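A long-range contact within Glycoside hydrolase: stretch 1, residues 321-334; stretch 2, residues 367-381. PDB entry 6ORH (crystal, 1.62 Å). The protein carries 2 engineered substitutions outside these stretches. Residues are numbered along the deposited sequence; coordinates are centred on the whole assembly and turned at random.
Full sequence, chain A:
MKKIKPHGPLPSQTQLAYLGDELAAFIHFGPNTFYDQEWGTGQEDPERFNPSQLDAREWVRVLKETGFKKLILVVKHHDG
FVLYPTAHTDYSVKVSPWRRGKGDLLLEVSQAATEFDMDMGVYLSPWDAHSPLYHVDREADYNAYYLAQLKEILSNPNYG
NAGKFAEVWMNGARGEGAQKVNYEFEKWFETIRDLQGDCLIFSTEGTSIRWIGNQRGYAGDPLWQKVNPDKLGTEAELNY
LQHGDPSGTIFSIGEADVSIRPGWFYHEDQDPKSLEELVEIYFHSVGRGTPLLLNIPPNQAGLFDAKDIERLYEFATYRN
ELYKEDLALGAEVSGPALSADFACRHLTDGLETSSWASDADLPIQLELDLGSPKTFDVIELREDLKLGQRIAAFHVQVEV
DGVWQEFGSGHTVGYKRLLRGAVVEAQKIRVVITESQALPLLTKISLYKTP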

# COMPACT_ATOMS: atom_id res chain seq x y z
N GLU A 321 -15.04 -2.26 -19.14
CA GLU A 321 -14.04 -2.96 -19.95
C GLU A 321 -13.24 -3.95 -19.10
O GLU A 321 -12.98 -5.07 -19.53
CB GLU A 321 -13.14 -1.97 -20.69
CG GLU A 321 -13.88 -1.15 -21.74
CD GLU A 321 -14.49 -1.92 -22.91
OE1 GLU A 321 -14.08 -3.07 -23.16
OE2 GLU A 321 -15.38 -1.34 -23.57
N LEU A 322 -12.86 -3.54 -17.88
CA LEU A 322 -12.08 -4.42 -16.99
C LEU A 322 -12.79 -5.76 -16.84
O LEU A 322 -12.17 -6.83 -16.87
CB LEU A 322 -11.96 -3.73 -15.62
CG LEU A 322 -11.31 -4.59 -14.52
CD1 LEU A 322 -9.82 -4.76 -14.81
CD2 LEU A 322 -11.50 -3.90 -13.18
N TYR A 323 -14.10 -5.70 -16.56
CA TYR A 323 -14.85 -6.87 -16.17
C TYR A 323 -15.49 -7.58 -17.37
O TYR A 323 -16.20 -8.55 -17.18
CB TYR A 323 -15.97 -6.46 -15.21
CG TYR A 323 -15.50 -5.97 -13.87
CD1 TYR A 323 -14.73 -6.77 -13.03
CD2 TYR A 323 -15.84 -4.70 -13.44
CE1 TYR A 323 -14.33 -6.31 -11.79
CE2 TYR A 323 -15.45 -4.23 -12.20
CZ TYR A 323 -14.69 -5.04 -11.37
OH TYR A 323 -14.32 -4.52 -10.16
N LYS A 324 -15.20 -7.11 -18.59
CA LYS A 324 -15.83 -7.62 -19.80
C LYS A 324 -15.66 -9.14 -19.91
O LYS A 324 -16.60 -9.87 -20.22
CB LYS A 324 -15.26 -6.84 -20.99
CG LYS A 324 -15.80 -7.19 -22.37
CD LYS A 324 -15.36 -6.17 -23.41
CE LYS A 324 -16.36 -5.93 -24.52
NZ LYS A 324 -16.16 -4.60 -25.16
N GLU A 325 -14.46 -9.64 -19.61
CA GLU A 325 -14.24 -11.07 -19.68
C GLU A 325 -13.47 -11.58 -18.46
O GLU A 325 -12.33 -11.17 -18.22
CB GLU A 325 -13.47 -11.46 -20.94
CG GLU A 325 -13.51 -12.96 -21.16
CD GLU A 325 -12.64 -13.53 -22.26
OE1 GLU A 325 -12.02 -12.74 -23.01
OE2 GLU A 325 -12.56 -14.77 -22.35
N ASP A 326 -14.11 -12.50 -17.76
CA ASP A 326 -13.48 -13.30 -16.72
C ASP A 326 -12.76 -14.47 -17.39
O ASP A 326 -13.40 -15.46 -17.77
CB ASP A 326 -14.52 -13.82 -15.73
CG ASP A 326 -13.93 -14.64 -14.60
OD1 ASP A 326 -12.70 -14.82 -14.60
OD2 ASP A 326 -14.71 -15.11 -13.75
N LEU A 327 -11.43 -14.36 -17.45
CA LEU A 327 -10.58 -15.31 -18.15
C LEU A 327 -10.46 -16.62 -17.37
O LEU A 327 -9.91 -17.61 -17.87
CB LEU A 327 -9.21 -14.69 -18.38
CG LEU A 327 -9.23 -13.41 -19.21
CD1 LEU A 327 -7.97 -12.62 -18.98
CD2 LEU A 327 -9.37 -13.78 -20.70
N ALA A 328 -10.97 -16.63 -16.13
CA ALA A 328 -10.91 -17.83 -15.33
C ALA A 328 -12.19 -18.67 -15.43
O ALA A 328 -12.20 -19.79 -14.95
CB ALA A 328 -10.60 -17.48 -13.88
N LEU A 329 -13.25 -18.15 -16.07
CA LEU A 329 -14.52 -18.88 -16.08
C LEU A 329 -14.31 -20.27 -16.67
O LEU A 329 -13.77 -20.40 -17.76
CB LEU A 329 -15.54 -18.12 -16.93
CG LEU A 329 -16.52 -17.21 -16.22
CD1 LEU A 329 -17.49 -16.62 -17.23
CD2 LEU A 329 -17.28 -17.91 -15.09
N GLY A 330 -14.75 -21.30 -15.96
CA GLY A 330 -14.67 -22.67 -16.44
C GLY A 330 -13.28 -23.30 -16.33
O GLY A 330 -13.09 -24.45 -16.69
N ALA A 331 -12.29 -22.55 -15.82
CA ALA A 331 -10.99 -23.16 -15.54
C ALA A 331 -11.14 -24.35 -14.59
O ALA A 331 -11.98 -24.34 -13.69
CB ALA A 331 -10.05 -22.11 -14.98
N GLU A 332 -10.28 -25.36 -14.78
CA GLU A 332 -10.21 -26.52 -13.90
C GLU A 332 -9.45 -26.13 -12.63
O GLU A 332 -8.35 -25.60 -12.72
CB GLU A 332 -9.45 -27.64 -14.61
CG GLU A 332 -10.36 -28.71 -15.20
CD GLU A 332 -10.48 -29.94 -14.31
OE1 GLU A 332 -11.56 -30.14 -13.71
OE2 GLU A 332 -9.47 -30.68 -14.21
N VAL A 333 -10.03 -26.43 -11.47
CA VAL A 333 -9.38 -26.10 -10.20
C VAL A 333 -9.09 -27.37 -9.41
O VAL A 333 -9.98 -28.20 -9.21
CB VAL A 333 -10.27 -25.14 -9.37
CG1 VAL A 333 -9.53 -24.70 -8.11
CG2 VAL A 333 -10.71 -23.92 -10.17
N SER A 334 -7.86 -27.51 -8.90
CA SER A 334 -7.53 -28.64 -8.04
C SER A 334 -6.99 -28.12 -6.72
O SER A 334 -6.50 -27.00 -6.62
CB SER A 334 -6.50 -29.52 -8.67
OG SER A 334 -5.48 -28.71 -9.21
N GLU A 367 -4.95 -24.68 -7.48
CA GLU A 367 -4.30 -24.43 -8.76
C GLU A 367 -5.36 -24.40 -9.85
O GLU A 367 -6.21 -25.30 -9.91
CB GLU A 367 -3.27 -25.53 -9.05
CG GLU A 367 -2.49 -25.28 -10.34
CD GLU A 367 -1.28 -26.20 -10.50
OE1 GLU A 367 -0.59 -26.44 -9.50
OE2 GLU A 367 -1.03 -26.68 -11.62
N LEU A 368 -5.30 -23.35 -10.68
CA LEU A 368 -6.22 -23.20 -11.80
C LEU A 368 -5.47 -23.55 -13.07
O LEU A 368 -4.33 -23.10 -13.25
CB LEU A 368 -6.72 -21.75 -11.92
CG LEU A 368 -7.83 -21.35 -10.96
CD1 LEU A 368 -7.26 -21.18 -9.56
CD2 LEU A 368 -8.49 -20.05 -11.39
N ASP A 369 -6.13 -24.32 -13.95
CA ASP A 369 -5.64 -24.57 -15.30
C ASP A 369 -6.64 -23.96 -16.28
O ASP A 369 -7.77 -24.44 -16.37
CB ASP A 369 -5.50 -26.08 -15.54
CG ASP A 369 -4.93 -26.42 -16.92
OD1 ASP A 369 -4.86 -25.52 -17.78
OD2 ASP A 369 -4.55 -27.59 -17.12
N LEU A 370 -6.24 -22.89 -16.97
CA LEU A 370 -7.12 -22.13 -17.84
C LEU A 370 -7.35 -22.89 -19.14
O LEU A 370 -8.23 -22.50 -19.92
CB LEU A 370 -6.50 -20.76 -18.14
CG LEU A 370 -6.17 -19.90 -16.92
CD1 LEU A 370 -5.67 -18.54 -17.36
CD2 LEU A 370 -7.40 -19.75 -16.03
N GLY A 371 -6.58 -23.96 -19.36
CA GLY A 371 -6.78 -24.82 -20.53
C GLY A 371 -5.97 -24.38 -21.75
O GLY A 371 -5.70 -25.18 -22.64
N SER A 372 -5.62 -23.09 -21.78
CA SER A 372 -4.75 -22.48 -22.78
C SER A 372 -4.12 -21.23 -22.17
O SER A 372 -4.60 -20.75 -21.14
CB SER A 372 -5.52 -22.16 -24.05
OG SER A 372 -6.47 -21.13 -23.82
N PRO A 373 -2.98 -20.72 -22.69
CA PRO A 373 -2.38 -19.49 -22.16
C PRO A 373 -3.29 -18.29 -22.40
O PRO A 373 -3.84 -18.13 -23.50
CB PRO A 373 -1.04 -19.33 -22.90
CG PRO A 373 -0.82 -20.65 -23.64
CD PRO A 373 -2.18 -21.30 -23.79
N LYS A 374 -3.52 -17.49 -21.35
CA LYS A 374 -4.29 -16.26 -21.45
C LYS A 374 -3.48 -15.14 -20.80
O LYS A 374 -2.59 -15.42 -20.00
CB LYS A 374 -5.65 -16.39 -20.76
CG LYS A 374 -6.45 -17.62 -21.18
CD LYS A 374 -7.92 -17.55 -20.82
CE LYS A 374 -8.66 -18.79 -21.26
NZ LYS A 374 -9.99 -18.92 -20.61
N THR A 375 -3.81 -13.89 -21.13
CA THR A 375 -3.05 -12.73 -20.70
C THR A 375 -3.90 -11.90 -19.74
O THR A 375 -4.99 -11.46 -20.11
CB THR A 375 -2.64 -11.87 -21.90
OG1 THR A 375 -1.85 -12.75 -22.69
CG2 THR A 375 -1.81 -10.66 -21.53
N PHE A 376 -3.37 -11.71 -18.53
CA PHE A 376 -4.11 -11.06 -17.46
C PHE A 376 -3.17 -10.27 -16.56
O PHE A 376 -1.94 -10.45 -16.60
CB PHE A 376 -4.93 -12.10 -16.69
CG PHE A 376 -4.09 -13.22 -16.12
CD1 PHE A 376 -3.47 -13.09 -14.89
CD2 PHE A 376 -3.91 -14.40 -16.83
CE1 PHE A 376 -2.69 -14.11 -14.37
CE2 PHE A 376 -3.13 -15.42 -16.32
CZ PHE A 376 -2.51 -15.27 -15.09
N ASP A 377 -3.74 -9.38 -15.74
CA ASP A 377 -2.96 -8.61 -14.78
C ASP A 377 -3.79 -8.33 -13.52
O ASP A 377 -3.34 -7.54 -12.69
CB ASP A 377 -2.41 -7.30 -15.35
CG ASP A 377 -3.44 -6.35 -15.94
OD1 ASP A 377 -4.65 -6.71 -16.03
OD2 ASP A 377 -3.02 -5.28 -16.38
N VAL A 378 -4.96 -8.96 -13.41
CA VAL A 378 -5.79 -8.81 -12.21
C VAL A 378 -6.34 -10.16 -11.80
O VAL A 378 -6.94 -10.87 -12.60
CB VAL A 378 -6.96 -7.82 -12.41
CG1 VAL A 378 -7.69 -7.62 -11.07
CG2 VAL A 378 -6.49 -6.49 -12.95
N ILE A 379 -6.23 -10.48 -10.50
CA ILE A 379 -6.97 -11.61 -9.94
C ILE A 379 -8.02 -11.08 -8.95
O ILE A 379 -7.74 -10.13 -8.25
CB ILE A 379 -6.03 -12.67 -9.31
CG1 ILE A 379 -6.80 -13.96 -8.97
CG2 ILE A 379 -5.29 -12.09 -8.10
CD1 ILE A 379 -5.95 -15.17 -8.55
N GLU A 380 -9.23 -11.65 -8.98
CA GLU A 380 -10.28 -11.33 -8.01
C GLU A 380 -10.58 -12.58 -7.17
O GLU A 380 -10.75 -13.68 -7.69
CB GLU A 380 -11.54 -10.84 -8.73
CG GLU A 380 -12.73 -10.66 -7.76
CD GLU A 380 -14.02 -10.28 -8.48
OE1 GLU A 380 -13.94 -9.62 -9.53
OE2 GLU A 380 -15.12 -10.63 -7.97
N LEU A 381 -10.65 -12.41 -5.83
CA LEU A 381 -11.03 -13.47 -4.91
C LEU A 381 -12.20 -12.93 -4.09
O LEU A 381 -12.22 -11.72 -3.79
CB LEU A 381 -9.86 -13.76 -3.96
CG LEU A 381 -8.51 -14.13 -4.60
CD1 LEU A 381 -7.46 -14.33 -3.50
CD2 LEU A 381 -8.63 -15.38 -5.45
O HOH W 1 -5.90 -27.42 -11.96

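How does stretch 2 first engage its partner? Glu367 and Asp369 pair antiparallel with Ser334 and Glu332 through backbone hydrogen bonds: Glu367 N to Ser334 O and Ser334 N to Glu367 O, both 2.9 Å, then Asp369 N to Glu332 O at 2.8 Å and Glu332 N to Asp369 O at 3.1 Å. These four side chains share one face of the sheet, where polar groups can meet solvent; the ends of Glu367, Asp369 and Glu332 lead away from the opposing strand. A water donates to Glu367 O at 3.0 Å and also hydrogen-bonds Ser334 OG at 3.1 Å.

What fills the other face? Leu368, buried, lies beside Val333, its CG 3.9 Å from Val333 CG2, and its CD2 reaches Ala328 CB at 4.2 Å. Leu370 directs its CA-to-CB bond away, yet its side chain returns, bringing CD2 to 3.7 Å from Ala331 CB. The small alanines leave room for these leucine methyls where stretch 1 turns.

How does the contact continue past the corner at Gly371? Gly371 adopts backbone angles at which a CB would jam against the preceding carbonyl, so glycine suits the bend. Beyond it, Lys374 points its CA-to-CB bond toward stretch 1 and runs nearly straight from CB to the amine, and its NZ donates to Leu327 O at 3.0 Å. The aliphatic part also packs, with Lys374 CD 4.0 Å from Leu327 CB.

What does Leu327 contribute besides its carbonyl? It has the largest area covered by the other stretch, and its CD1 lies 3.4 Å from Thr375 O and 3.8 Å from Phe376 CB. Farther along, contacts thin out: Val378 CG2 meets Leu322 CD1 at 4.2 Å, apolar against apolar in a buried setting, and Glu380 OE1 approaches Tyr323 CE1 at 4.0 Å, while hydrogen-bonding elsewhere in the structure.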